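Local coordinates for 2-hydroxyhepta-2,4-diene-1, 7-dioateisomerase (Mycobacterium abscessus, PDB 3R6O), which probably isomerises 2-hydroxyhepta-2,4-diene-1,7-dioate as a magnesium-binding enzyme of the fumarylacetoacetate hydrolase (FAH) family, at residues L242-E247 with D302-H307; I161-G166 with K179-Y184; S152-Y157 with A192-L197; G110-T115 with V255-G260. All coordinates share one frame; numbering follows the deposited sequence.

Contact 1: residues L242-E247 with D302-H307; sequences LRINGE and DVIEAH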
loop_
_atom_site.group_PDB
_atom_site.type_symbol
_atom_site.label_atom_id
_atom_site.label_comp_id
_atom_site.label_asym_id
_atom_site.label_seq_id
_atom_site.Cartn_x
_atom_site.Cartn_y
_atom_site.Cartn_z
ATOM N N LEU A 242 20.436 -8.174 -14.988
ATOM C CA LEU A 242 19.588 -9.319 -14.807
ATOM C C LEU A 242 19.795 -10.318 -15.954
ATOM O O LEU A 242 19.843 -9.927 -17.134
ATOM C CB LEU A 242 18.132 -8.844 -14.736
ATOM C CG LEU A 242 17.061 -9.907 -14.503
ATOM C CD1 LEU A 242 15.862 -9.358 -13.677
ATOM C CD2 LEU A 242 16.570 -10.545 -15.847
ATOM N N ARG A 243 19.968 -11.585 -15.575
ATOM C CA ARG A 243 20.134 -12.705 -16.461
ATOM C C ARG A 243 19.050 -13.721 -16.147
ATOM O O ARG A 243 18.539 -13.776 -15.043
ATOM C CB ARG A 243 21.500 -13.403 -16.274
ATOM C CG ARG A 243 22.658 -12.474 -16.339
ATOM C CD ARG A 243 24.008 -13.171 -16.175
ATOM N NE ARG A 243 25.081 -12.249 -16.532
ATOM C CZ ARG A 243 25.678 -12.171 -17.724
ATOM N NH1 ARG A 243 25.374 -13.004 -18.735
ATOM N NH2 ARG A 243 26.617 -11.258 -17.896
ATOM N N ILE A 244 18.730 -14.539 -17.132
ATOM C CA ILE A 244 17.833 -15.671 -16.959
ATOM C C ILE A 244 18.534 -16.882 -17.528
ATOM O O ILE A 244 18.936 -16.870 -18.685
ATOM C CB ILE A 244 16.503 -15.438 -17.628
ATOM C CG1 ILE A 244 15.733 -14.346 -16.868
ATOM C CG2 ILE A 244 15.679 -16.795 -17.660
ATOM C CD1 ILE A 244 14.418 -13.907 -17.570
ATOM N N ASN A 245 18.743 -17.886 -16.662
ATOM C CA ASN A 245 19.566 -19.041 -16.972
ATOM C C ASN A 245 20.930 -18.654 -17.540
ATOM O O ASN A 245 21.413 -19.281 -18.456
ATOM C CB ASN A 245 18.791 -19.969 -17.932
ATOM C CG ASN A 245 17.372 -20.206 -17.473
ATOM O OD1 ASN A 245 17.099 -20.324 -16.248
ATOM N ND2 ASN A 245 16.439 -20.242 -18.423
ATOM N N GLY A 246 21.549 -17.605 -16.979
ATOM C CA GLY A 246 22.886 -17.217 -17.370
ATOM C C GLY A 246 22.910 -16.227 -18.524
ATOM O O GLY A 246 23.926 -15.571 -18.753
ATOM N N GLU A 247 21.817 -16.132 -19.273
ATOM C CA GLU A 247 21.744 -15.190 -20.402
ATOM C C GLU A 247 21.386 -13.762 -19.973
ATOM O O GLU A 247 20.383 -13.539 -19.248
ATOM C CB GLU A 247 20.717 -15.664 -21.391
ATOM C CG GLU A 247 20.604 -14.806 -22.616
ATOM C CD GLU A 247 19.527 -15.311 -23.532
ATOM O OE1 GLU A 247 18.793 -16.267 -23.131
ATOM O OE2 GLU A 247 19.404 -14.736 -24.640
ATOM N N ASP A 302 12.672 -21.390 -15.500
ATOM C CA ASP A 302 13.654 -20.298 -15.597
ATOM C C ASP A 302 14.216 -19.968 -14.200
ATOM O O ASP A 302 13.522 -20.112 -13.191
ATOM C CB ASP A 302 13.017 -19.029 -16.177
ATOM C CG ASP A 302 12.911 -19.047 -17.689
ATOM O OD1 ASP A 302 13.595 -19.859 -18.329
ATOM O OD2 ASP A 302 12.129 -18.229 -18.249
ATOM N N VAL A 303 15.453 -19.493 -14.168
ATOM C CA VAL A 303 16.073 -18.949 -12.963
ATOM C C VAL A 303 16.525 -17.526 -13.275
ATOM O O VAL A 303 17.298 -17.323 -14.222
ATOM C CB VAL A 303 17.283 -19.811 -12.539
ATOM C CG1 VAL A 303 17.938 -19.232 -11.251
ATOM C CG2 VAL A 303 16.861 -21.279 -12.340
ATOM N N ILE A 304 15.995 -16.553 -12.513
ATOM C CA ILE A 304 16.406 -15.174 -12.608
ATOM C C ILE A 304 17.621 -14.939 -11.711
ATOM O O ILE A 304 17.585 -15.243 -10.505
ATOM C CB ILE A 304 15.292 -14.202 -12.151
ATOM C CG1 ILE A 304 14.025 -14.395 -12.985
ATOM C CG2 ILE A 304 15.775 -12.715 -12.190
ATOM C CD1 ILE A 304 12.761 -13.937 -12.244
ATOM N N GLU A 305 18.665 -14.379 -12.323
ATOM C CA GLU A 305 19.885 -14.003 -11.631
ATOM C C GLU A 305 20.097 -12.501 -11.814
ATOM O O GLU A 305 20.289 -12.025 -12.942
ATOM C CB GLU A 305 21.093 -14.799 -12.176
ATOM C CG GLU A 305 20.941 -16.313 -12.093
ATOM C CD GLU A 305 20.880 -17.028 -13.464
ATOM O OE1 GLU A 305 20.849 -16.380 -14.522
ATOM O OE2 GLU A 305 20.834 -18.263 -13.476
ATOM N N ALA A 306 20.055 -11.761 -10.714
ATOM C CA ALA A 306 20.201 -10.330 -10.701
ATOM C C ALA A 306 21.388 -10.004 -9.831
ATOM O O ALA A 306 21.626 -10.672 -8.813
ATOM C CB ALA A 306 18.908 -9.635 -10.192
ATOM N N HIS A 307 22.152 -9.004 -10.250
ATOM C CA HIS A 307 23.438 -8.708 -9.632
ATOM C C HIS A 307 23.717 -7.220 -9.662
ATOM O O HIS A 307 23.476 -6.528 -10.669
ATOM C CB HIS A 307 24.582 -9.469 -10.369
ATOM C CG HIS A 307 25.928 -8.831 -10.218
ATOM N ND1 HIS A 307 26.721 -9.017 -9.103
ATOM C CD2 HIS A 307 26.612 -7.987 -11.031
ATOM C CE1 HIS A 307 27.831 -8.311 -9.235
ATOM N NE2 HIS A 307 27.782 -7.671 -10.393
#
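Arg243 and Glu305 form the hydrogen-bonded pair of an antiparallel strand contact between strands 239-244 and 303-308, which are neighbours in the five-stranded mixed sheet. Arg243 N donates to Glu305 O at 2.7 Å, and Glu305 N returns a nearly straight bond (176°) to Arg243 O. Leu242 with Ala306 and Ile244 with Ile304 are the non-hydrogen-bonded pairs on either side, their side chains on the sheet face turned to Tyr157 and Ile159 of strand 155-165. On that face Leu242 CD1 rests on Ile304 CG2 at 3.7 Å, while CG2 of Ile244 leans over the carboxylate of Asp302. Beyond Ile244 the strand enters a type I' turn, Ile244 to Glu247, the tight hairpin connection to strand 247-253. The turn is tied to strand 303-308 by side chains as well as by the bond from Asn245 N to Val303 O. With CG of Asn245 set beside its own backbone N (chi1 -47°), the amide swings back across the strand end: OD1 accepts from Val303 N at 2.8 Å, and ND2 reaches Asp302 OD1 at 2.9 Å from above the carboxylate plane. Asp302 OD1 also pairs with Arg299. On the other face Glu305 bends at chi2 (115°), which carries OE1 back over the turn to accept Gly246 N at 2.8 Å on its syn side. Arg243 sends its extended chain away from Glu305; NH1 meets Gly246 O at 2.9 Å near the guanidinium plane, and NE pairs with Glu241.

Contact 2: residues I161-G166 with K179-Y184; sequences IAVVIG and KHVAGY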
loop_
_atom_site.group_PDB
_atom_site.type_symbol
_atom_site.label_atom_id
_atom_site.label_comp_id
_atom_site.label_asym_id
_atom_site.label_seq_id
_atom_site.Cartn_x
_atom_site.Cartn_y
_atom_site.Cartn_z
ATOM N N ILE A 161 16.552 -0.688 -8.811
ATOM C CA ILE A 161 17.147 -0.309 -7.570
ATOM C C ILE A 161 16.036 0.372 -6.697
ATOM O O ILE A 161 15.341 1.316 -7.149
ATOM C CB ILE A 161 18.379 0.626 -7.784
ATOM C CG1 ILE A 161 19.424 0.018 -8.744
ATOM C CG2 ILE A 161 19.040 0.954 -6.432
ATOM C CD1 ILE A 161 19.887 -1.422 -8.422
ATOM N N ALA A 162 15.881 -0.121 -5.483
ATOM C CA ALA A 162 14.950 0.439 -4.498
ATOM C C ALA A 162 15.678 1.292 -3.492
ATOM O O ALA A 162 16.782 0.946 -3.050
ATOM C CB ALA A 162 14.187 -0.685 -3.738
ATOM N N VAL A 163 15.041 2.380 -3.088
ATOM C CA VAL A 163 15.460 3.081 -1.875
ATOM C C VAL A 163 14.432 2.797 -0.803
ATOM O O VAL A 163 13.209 2.629 -1.065
ATOM C CB VAL A 163 15.634 4.610 -2.016
ATOM C CG1 VAL A 163 16.812 4.908 -2.900
ATOM C CG2 VAL A 163 14.386 5.260 -2.542
ATOM N N VAL A 164 14.955 2.758 0.406
ATOM C CA VAL A 164 14.208 2.581 1.581
ATOM C C VAL A 164 14.228 3.876 2.399
ATOM O O VAL A 164 15.296 4.416 2.696
ATOM C CB VAL A 164 14.814 1.458 2.429
ATOM C CG1 VAL A 164 14.030 1.322 3.691
ATOM C CG2 VAL A 164 14.819 0.124 1.664
ATOM N N ILE A 165 13.056 4.304 2.849
ATOM C CA ILE A 165 12.909 5.582 3.527
ATOM C C ILE A 165 13.279 5.398 4.990
ATOM O O ILE A 165 12.909 4.396 5.627
ATOM C CB ILE A 165 11.450 6.091 3.424
ATOM C CG1 ILE A 165 11.022 6.290 1.969
ATOM C CG2 ILE A 165 11.231 7.354 4.186
ATOM C CD1 ILE A 165 11.884 7.277 1.169
ATOM N N GLY A 166 14.024 6.355 5.520
ATOM C CA GLY A 166 14.526 6.270 6.896
ATOM C C GLY A 166 13.960 7.309 7.846
ATOM O O GLY A 166 13.975 7.096 9.044
ATOM N N LYS A 179 18.685 12.832 3.236
ATOM C CA LYS A 179 18.419 12.774 4.682
ATOM C C LYS A 179 17.249 11.853 5.063
ATOM O O LYS A 179 17.149 11.468 6.240
ATOM C CB LYS A 179 18.151 14.178 5.239
ATOM N N HIS A 180 16.386 11.528 4.095
ATOM C CA HIS A 180 15.237 10.644 4.284
ATOM C C HIS A 180 15.435 9.213 3.788
ATOM O O HIS A 180 14.496 8.403 3.871
ATOM C CB HIS A 180 13.986 11.237 3.601
ATOM C CG HIS A 180 13.538 12.522 4.201
ATOM N ND1 HIS A 180 12.544 12.598 5.152
ATOM C CD2 HIS A 180 13.975 13.790 4.006
ATOM C CE1 HIS A 180 12.383 13.861 5.500
ATOM N NE2 HIS A 180 13.230 14.603 4.813
ATOM N N VAL A 181 16.606 8.895 3.226
ATOM C CA VAL A 181 16.851 7.552 2.723
ATOM C C VAL A 181 17.792 6.803 3.677
ATOM O O VAL A 181 18.916 7.211 3.918
ATOM C CB VAL A 181 17.371 7.565 1.243
ATOM C CG1 VAL A 181 17.871 6.217 0.843
ATOM C CG2 VAL A 181 16.233 8.054 0.279
ATOM N N ALA A 182 17.295 5.692 4.220
ATOM C CA ALA A 182 18.092 4.848 5.075
ATOM C C ALA A 182 19.080 4.054 4.236
ATOM O O ALA A 182 20.136 3.729 4.706
ATOM C CB ALA A 182 17.206 3.905 5.884
ATOM N N GLY A 183 18.708 3.671 3.011
ATOM C CA GLY A 183 19.650 2.950 2.162
ATOM C C GLY A 183 19.011 2.390 0.900
ATOM O O GLY A 183 17.986 2.897 0.443
ATOM N N TYR A 184 19.636 1.353 0.350
ATOM C CA TYR A 184 19.296 0.868 -0.979
ATOM C C TYR A 184 19.209 -0.656 -0.998
ATOM O O TYR A 184 19.924 -1.345 -0.258
ATOM C CB TYR A 184 20.366 1.256 -1.993
ATOM C CG TYR A 184 20.857 2.679 -2.052
ATOM C CD1 TYR A 184 20.393 3.553 -3.027
ATOM C CD2 TYR A 184 21.858 3.112 -1.214
ATOM C CE1 TYR A 184 20.880 4.844 -3.124
ATOM C CE2 TYR A 184 22.371 4.398 -1.303
ATOM C CZ TYR A 184 21.881 5.266 -2.264
ATOM O OH TYR A 184 22.408 6.535 -2.347
#
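A classic beta bulge interrupts the antiparallel pairing of strands 155-165 and 181-192, with Ala182 and Gly183 both facing Val164. Val164 N donates to Gly183 O at 3.0 Å, whereas Val164 O accepts from Ala182 N at 2.8 Å through a more bent bond (139°). The extra residue shifts the register by one, so that Ile165 pairs with Val181, and beyond it Gly166 N donates to His180 O at 2.7 Å from above the carbonyl plane. CG2 of Ile165 also packs against that carbonyl oxygen at 3.4 Å. Both strands are inner members of the nine-stranded mixed sheet, and strand 279-281 flanks 155-165 on its other edge. Ala182 points toward the partner strand, its CB 3.7 Å from Gly166 CA; Gly166, without a side chain, lets this methyl come close. Val163 and Tyr184 lie side by side and point the same way, toward Phe261 of helix 261-269. Chi1 of -68° turns CG1 of Val163 to CD1 of the Tyr184 ring, 3.8 Å away, while Val163 CB meets Val181 CG1 at 4.0 Å. The Tyr184 ring meets Phe261 edge-to-face, and its buried hydroxyl is hydrogen-bonded to Glu236 N.

Contact 3: residues S152-Y157 with A192-L197; sequences SHALDY and ARDVAL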
loop_
_atom_site.group_PDB
_atom_site.type_symbol
_atom_site.label_atom_id
_atom_site.label_comp_id
_atom_site.label_asym_id
_atom_site.label_seq_id
_atom_site.Cartn_x
_atom_site.Cartn_y
_atom_site.Cartn_z
ATOM N N SER A 152 -2.139 -16.017 -15.372
ATOM C CA SER A 152 -1.223 -15.260 -16.209
ATOM C C SER A 152 -0.361 -16.146 -17.068
ATOM O O SER A 152 0.227 -17.129 -16.602
ATOM C CB SER A 152 -0.318 -14.330 -15.383
ATOM O OG SER A 152 0.588 -13.651 -16.246
ATOM N N HIS A 153 -0.279 -15.758 -18.331
ATOM C CA HIS A 153 0.583 -16.389 -19.321
ATOM C C HIS A 153 1.574 -15.347 -19.883
ATOM O O HIS A 153 2.139 -15.527 -20.956
ATOM C CB HIS A 153 -0.295 -16.925 -20.456
ATOM C CG HIS A 153 -1.128 -18.114 -20.078
ATOM N ND1 HIS A 153 -2.244 -18.019 -19.273
ATOM C CD2 HIS A 153 -1.045 -19.413 -20.453
ATOM C CE1 HIS A 153 -2.790 -19.217 -19.131
ATOM N NE2 HIS A 153 -2.087 -20.078 -19.848
ATOM N N ALA A 154 1.803 -14.266 -19.137
ATOM C CA ALA A 154 2.697 -13.206 -19.606
ATOM C C ALA A 154 3.354 -12.537 -18.426
ATOM O O ALA A 154 3.159 -11.353 -18.204
ATOM C CB ALA A 154 1.929 -12.186 -20.448
ATOM N N LEU A 155 4.137 -13.311 -17.676
ATOM C CA LEU A 155 4.823 -12.822 -16.495
ATOM C C LEU A 155 6.170 -12.215 -16.844
ATOM O O LEU A 155 7.053 -12.897 -17.409
ATOM C CB LEU A 155 5.028 -13.950 -15.468
ATOM C CG LEU A 155 5.452 -13.487 -14.065
ATOM C CD1 LEU A 155 4.341 -12.691 -13.431
ATOM C CD2 LEU A 155 5.862 -14.694 -13.202
ATOM N N ASP A 156 6.321 -10.928 -16.522
ATOM C CA ASP A 156 7.538 -10.206 -16.846
ATOM C C ASP A 156 8.397 -9.885 -15.605
ATOM O O ASP A 156 7.894 -9.781 -14.487
ATOM C CB ASP A 156 7.197 -8.921 -17.603
ATOM C CG ASP A 156 8.170 -8.627 -18.716
ATOM O OD1 ASP A 156 9.233 -9.270 -18.763
ATOM O OD2 ASP A 156 7.860 -7.739 -19.562
ATOM N N TYR A 157 9.679 -9.678 -15.869
ATOM C CA TYR A 157 10.716 -9.274 -14.917
ATOM C C TYR A 157 11.127 -7.817 -15.169
ATOM O O TYR A 157 11.072 -7.319 -16.301
ATOM C CB TYR A 157 11.945 -10.209 -15.058
ATOM C CG TYR A 157 12.415 -10.261 -16.499
ATOM C CD1 TYR A 157 13.326 -9.325 -16.987
ATOM C CD2 TYR A 157 11.858 -11.172 -17.400
ATOM C CE1 TYR A 157 13.716 -9.329 -18.355
ATOM C CE2 TYR A 157 12.231 -11.193 -18.765
ATOM C CZ TYR A 157 13.153 -10.252 -19.241
ATOM O OH TYR A 157 13.551 -10.270 -20.587
ATOM N N ALA A 192 2.483 -9.173 -14.210
ATOM C CA ALA A 192 1.734 -10.082 -15.040
ATOM C C ALA A 192 1.042 -9.172 -16.043
ATOM O O ALA A 192 0.038 -8.548 -15.719
ATOM C CB ALA A 192 0.710 -10.852 -14.199
ATOM N N ARG A 193 1.599 -9.073 -17.248
ATOM C CA ARG A 193 1.220 -7.988 -18.158
ATOM C C ARG A 193 -0.169 -8.184 -18.747
ATOM O O ARG A 193 -0.845 -7.198 -19.096
ATOM C CB ARG A 193 2.258 -7.831 -19.277
ATOM C CG ARG A 193 3.568 -7.413 -18.730
ATOM C CD ARG A 193 4.264 -6.353 -19.535
ATOM N NE ARG A 193 5.636 -6.203 -19.065
ATOM C CZ ARG A 193 6.054 -5.380 -18.102
ATOM N NH1 ARG A 193 5.209 -4.566 -17.470
ATOM N NH2 ARG A 193 7.351 -5.340 -17.792
ATOM N N ASP A 194 -0.577 -9.447 -18.869
ATOM C CA ASP A 194 -1.905 -9.803 -19.380
ATOM C C ASP A 194 -2.988 -9.524 -18.344
ATOM O O ASP A 194 -4.074 -9.099 -18.688
ATOM C CB ASP A 194 -1.964 -11.242 -19.878
ATOM C CG ASP A 194 -1.453 -12.300 -18.867
ATOM O OD1 ASP A 194 -0.748 -12.025 -17.871
ATOM O OD2 ASP A 194 -1.708 -13.481 -19.172
ATOM N N VAL A 195 -2.669 -9.714 -17.068
ATOM C CA VAL A 195 -3.564 -9.310 -15.994
ATOM C C VAL A 195 -3.666 -7.777 -15.878
ATOM O O VAL A 195 -4.711 -7.232 -15.576
ATOM C CB VAL A 195 -3.066 -9.893 -14.664
ATOM C CG1 VAL A 195 -3.862 -9.299 -13.530
ATOM C CG2 VAL A 195 -3.150 -11.459 -14.703
ATOM N N ALA A 196 -2.534 -7.114 -16.041
ATOM C CA ALA A 196 -2.433 -5.671 -15.949
ATOM C C ALA A 196 -3.181 -4.956 -17.062
ATOM O O ALA A 196 -3.731 -3.900 -16.825
ATOM C CB ALA A 196 -0.979 -5.252 -15.972
ATOM N N LEU A 197 -3.145 -5.516 -18.268
ATOM C CA LEU A 197 -3.897 -4.993 -19.433
ATOM C C LEU A 197 -4.784 -6.060 -20.036
ATOM O O LEU A 197 -4.489 -6.603 -21.113
ATOM C CB LEU A 197 -2.934 -4.457 -20.495
ATOM C CG LEU A 197 -2.066 -3.298 -19.983
ATOM C CD1 LEU A 197 -0.987 -2.941 -21.022
ATOM C CD2 LEU A 197 -2.899 -2.067 -19.659
#
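Asp156 and Arg193 supply the salt bridge of this contact, in which the start of strand 155-165 meets the first turn of helix 193-196. Arg193 grips side-on, with NE and NH2 both directed to Asp156 OD2, at 2.7 and 3.0 Å. The oxygen lies near the guanidinium plane, but the two flat groups stand 80° apart: NE uses the anti lone pair of OD2, whereas NH2 comes from above the carboxylate. Among the hydrogen bonds, each oxygen of Asp194 takes a donor from the 152-154 loop. Ser152 OG donates to the syn lone pair of OD1 at 2.7 Å, and His153 N meets OD2 at 2.8 Å in a nearly straight bond (174°). Asp194 CG sits between its own backbone N and carbonyl carbon (chi1 52°), which turns the carboxylate to that loop. Ser152 OG also accepts from Ala154 N in an ST turn, and Arg193 N donates to Ala154 O at 2.9 Å. Apolar contact is slight: Leu155 CD1 approaches Ala192 CB at 4.1 Å, in the antiparallel pair just before the helix. Asp156 OD2 has a further donor in Phe290 N, and its OD1 accepts from Gly289 N. Arg193 NH2 is shared with Glu158, a magnesium ligand residue of this protein although not bound to the ion here, so the Asp156 bridge probably orients the arginine as a second-shell partner of the metal site.

Contact 4: residues G110-T115 with V255-G260; sequences GFNYPT and VDMTLG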
loop_
_atom_site.group_PDB
_atom_site.type_symbol
_atom_site.label_atom_id
_atom_site.label_comp_id
_atom_site.label_asym_id
_atom_site.label_seq_id
_atom_site.Cartn_x
_atom_site.Cartn_y
_atom_site.Cartn_z
ATOM N N GLY A 110 7.198 3.482 -13.092
ATOM C CA GLY A 110 7.271 3.151 -14.510
ATOM C C GLY A 110 7.883 4.253 -15.331
ATOM O O GLY A 110 7.779 5.423 -14.986
ATOM N N PHE A 111 8.530 3.866 -16.438
ATOM C CA PHE A 111 9.070 4.796 -17.396
ATOM C C PHE A 111 10.089 5.769 -16.812
ATOM O O PHE A 111 10.083 6.956 -17.169
ATOM C CB PHE A 111 7.924 5.566 -18.063
ATOM C CG PHE A 111 6.784 4.666 -18.492
ATOM C CD1 PHE A 111 7.018 3.627 -19.377
ATOM C CD2 PHE A 111 5.496 4.854 -17.989
ATOM C CE1 PHE A 111 5.988 2.772 -19.778
ATOM C CE2 PHE A 111 4.452 4.029 -18.379
ATOM C CZ PHE A 111 4.690 2.978 -19.271
ATOM N N ASN A 112 10.985 5.273 -15.969
ATOM C CA ASN A 112 12.035 6.130 -15.438
ATOM C C ASN A 112 13.410 5.878 -16.067
ATOM O O ASN A 112 14.424 6.364 -15.573
ATOM C CB ASN A 112 12.104 6.063 -13.928
ATOM C CG ASN A 112 12.914 7.237 -13.347
ATOM O OD1 ASN A 112 12.865 8.352 -13.876
ATOM N ND2 ASN A 112 13.670 6.975 -12.287
ATOM N N TYR A 113 13.416 5.092 -17.135
ATOM C CA TYR A 113 14.580 4.897 -17.964
ATOM C C TYR A 113 14.096 5.122 -19.404
ATOM O O TYR A 113 12.945 4.831 -19.720
ATOM C CB TYR A 113 15.132 3.483 -17.808
ATOM C CG TYR A 113 15.945 3.247 -16.559
ATOM C CD1 TYR A 113 17.352 3.269 -16.576
ATOM C CD2 TYR A 113 15.319 3.045 -15.347
ATOM C CE1 TYR A 113 18.102 3.058 -15.363
ATOM C CE2 TYR A 113 16.053 2.838 -14.153
ATOM C CZ TYR A 113 17.433 2.849 -14.176
ATOM O OH TYR A 113 18.139 2.632 -12.965
ATOM N N PRO A 114 14.964 5.615 -20.273
ATOM C CA PRO A 114 14.629 5.783 -21.709
ATOM C C PRO A 114 14.404 4.503 -22.518
ATOM O O PRO A 114 13.589 4.488 -23.447
ATOM C CB PRO A 114 15.842 6.514 -22.266
ATOM C CG PRO A 114 16.895 6.466 -21.229
ATOM C CD PRO A 114 16.260 6.234 -19.920
ATOM N N THR A 115 15.126 3.441 -22.179
ATOM C CA THR A 115 15.039 2.171 -22.910
ATOM C C THR A 115 13.874 1.334 -22.417
ATOM O O THR A 115 13.566 0.285 -22.993
ATOM C CB THR A 115 16.368 1.377 -22.809
ATOM O OG1 THR A 115 16.699 1.157 -21.425
ATOM C CG2 THR A 115 17.473 2.169 -23.499
ATOM N N VAL A 255 22.741 6.212 -13.790
ATOM C CA VAL A 255 22.976 7.473 -14.487
ATOM C C VAL A 255 21.987 7.683 -15.625
ATOM O O VAL A 255 21.854 8.792 -16.134
ATOM C CB VAL A 255 24.413 7.594 -15.077
ATOM C CG1 VAL A 255 25.446 7.535 -13.965
ATOM C CG2 VAL A 255 24.669 6.539 -16.142
ATOM N N ASP A 256 21.305 6.617 -16.030
ATOM C CA ASP A 256 20.339 6.721 -17.120
ATOM C C ASP A 256 18.930 6.992 -16.631
ATOM O O ASP A 256 17.981 7.075 -17.429
ATOM C CB ASP A 256 20.391 5.466 -17.988
ATOM C CG ASP A 256 21.686 5.385 -18.778
ATOM O OD1 ASP A 256 22.006 6.406 -19.448
ATOM O OD2 ASP A 256 22.378 4.334 -18.734
ATOM N N MET A 257 18.778 7.139 -15.317
ATOM C CA MET A 257 17.473 7.482 -14.788
ATOM C C MET A 257 17.059 8.873 -15.277
ATOM O O MET A 257 17.796 9.845 -15.205
ATOM C CB MET A 257 17.465 7.406 -13.279
ATOM C CG MET A 257 17.682 6.010 -12.712
ATOM S SD MET A 257 18.249 6.110 -10.988
ATOM C CE MET A 257 16.719 6.393 -10.153
ATOM N N THR A 258 15.849 8.940 -15.801
ATOM C CA THR A 258 15.249 10.207 -16.194
ATOM C C THR A 258 15.136 11.070 -14.935
ATOM O O THR A 258 15.558 12.219 -14.903
ATOM C CB THR A 258 13.850 9.942 -16.738
ATOM O OG1 THR A 258 13.944 9.114 -17.895
ATOM C CG2 THR A 258 13.123 11.231 -17.042
ATOM N N LEU A 259 14.584 10.486 -13.884
ATOM C CA LEU A 259 14.619 11.111 -12.582
ATOM C C LEU A 259 15.626 10.391 -11.696
ATOM O O LEU A 259 15.417 9.223 -11.332
ATOM C CB LEU A 259 13.243 11.027 -11.955
ATOM C CG LEU A 259 12.130 11.804 -12.645
ATOM C CD1 LEU A 259 10.887 11.715 -11.747
ATOM C CD2 LEU A 259 12.541 13.264 -12.851
ATOM N N GLY A 260 16.680 11.095 -11.294
ATOM C CA GLY A 260 17.642 10.542 -10.324
ATOM C C GLY A 260 17.036 10.288 -8.956
ATOM O O GLY A 260 15.911 10.754 -8.656
HETATM O O HOH W 1 11.556 8.395 -18.663
#
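Asn112 OD1 accepts the backbone N of Leu259 at 2.7 Å, while the other end of the same amide, ND2, donates to Leu259 O at 3.0 Å. The second bond is nearly straight (172°), in plane with both the amide and the receiving carbonyl. With CG of Asn112 turned away from its own backbone N (chi1 -164°), the side chain comes across that of Leu259 at about a right angle, and the two ends of its amide engage the backbone N and O of that one residue. ND2 has another acceptor in Thr282 O. Asn112 O adds a third link, taking Thr258 N at 3.0 Å from above its carbonyl plane. Beside this polar grip, Tyr113 and Met257 pack obliquely, with Met257 CG 3.5 Å from Tyr113 CZ and 3.4 Å from its OH. Pro114 CD abuts Asp256 O at 3.1 Å. A water bridges Phe111 O and Thr258 OG1. Leu259 in turn packs on Val264 and Thr267 of helix 261-269, whose N-cap is Gly260. The Asn112 side chain thus joins two loops, one following strand 106-110 and the other leading into that helix, next to the magnesium site: the Tyr113 side chain comes within about 6 Å of that of Glu160.

All four contacts lie within the FAH family region, at differing distances from one magnesium site, where Glu160 and Asp189 hold the ion. Contacts 2 and 3 share strand 155-165, which carries Glu158 and Glu160 between them; their centres are 28 Å apart on opposite sides of the chain's centre. The Arg193 side chain of contact 3 is about 7 Å from the magnesium ion, that of Asn112 in contact 4 about 8 Å and that of Ala162 in contact 2 about 10 Å. In contact 1 the Leu242 side chain is about 11 Å from the magnesium ion. Contact 1 touches contact 3 through Tyr157: CD1 meets Leu242 CD2 at 3.6 Å and CE2 meets Ile244 CD1 at 3.7 Å.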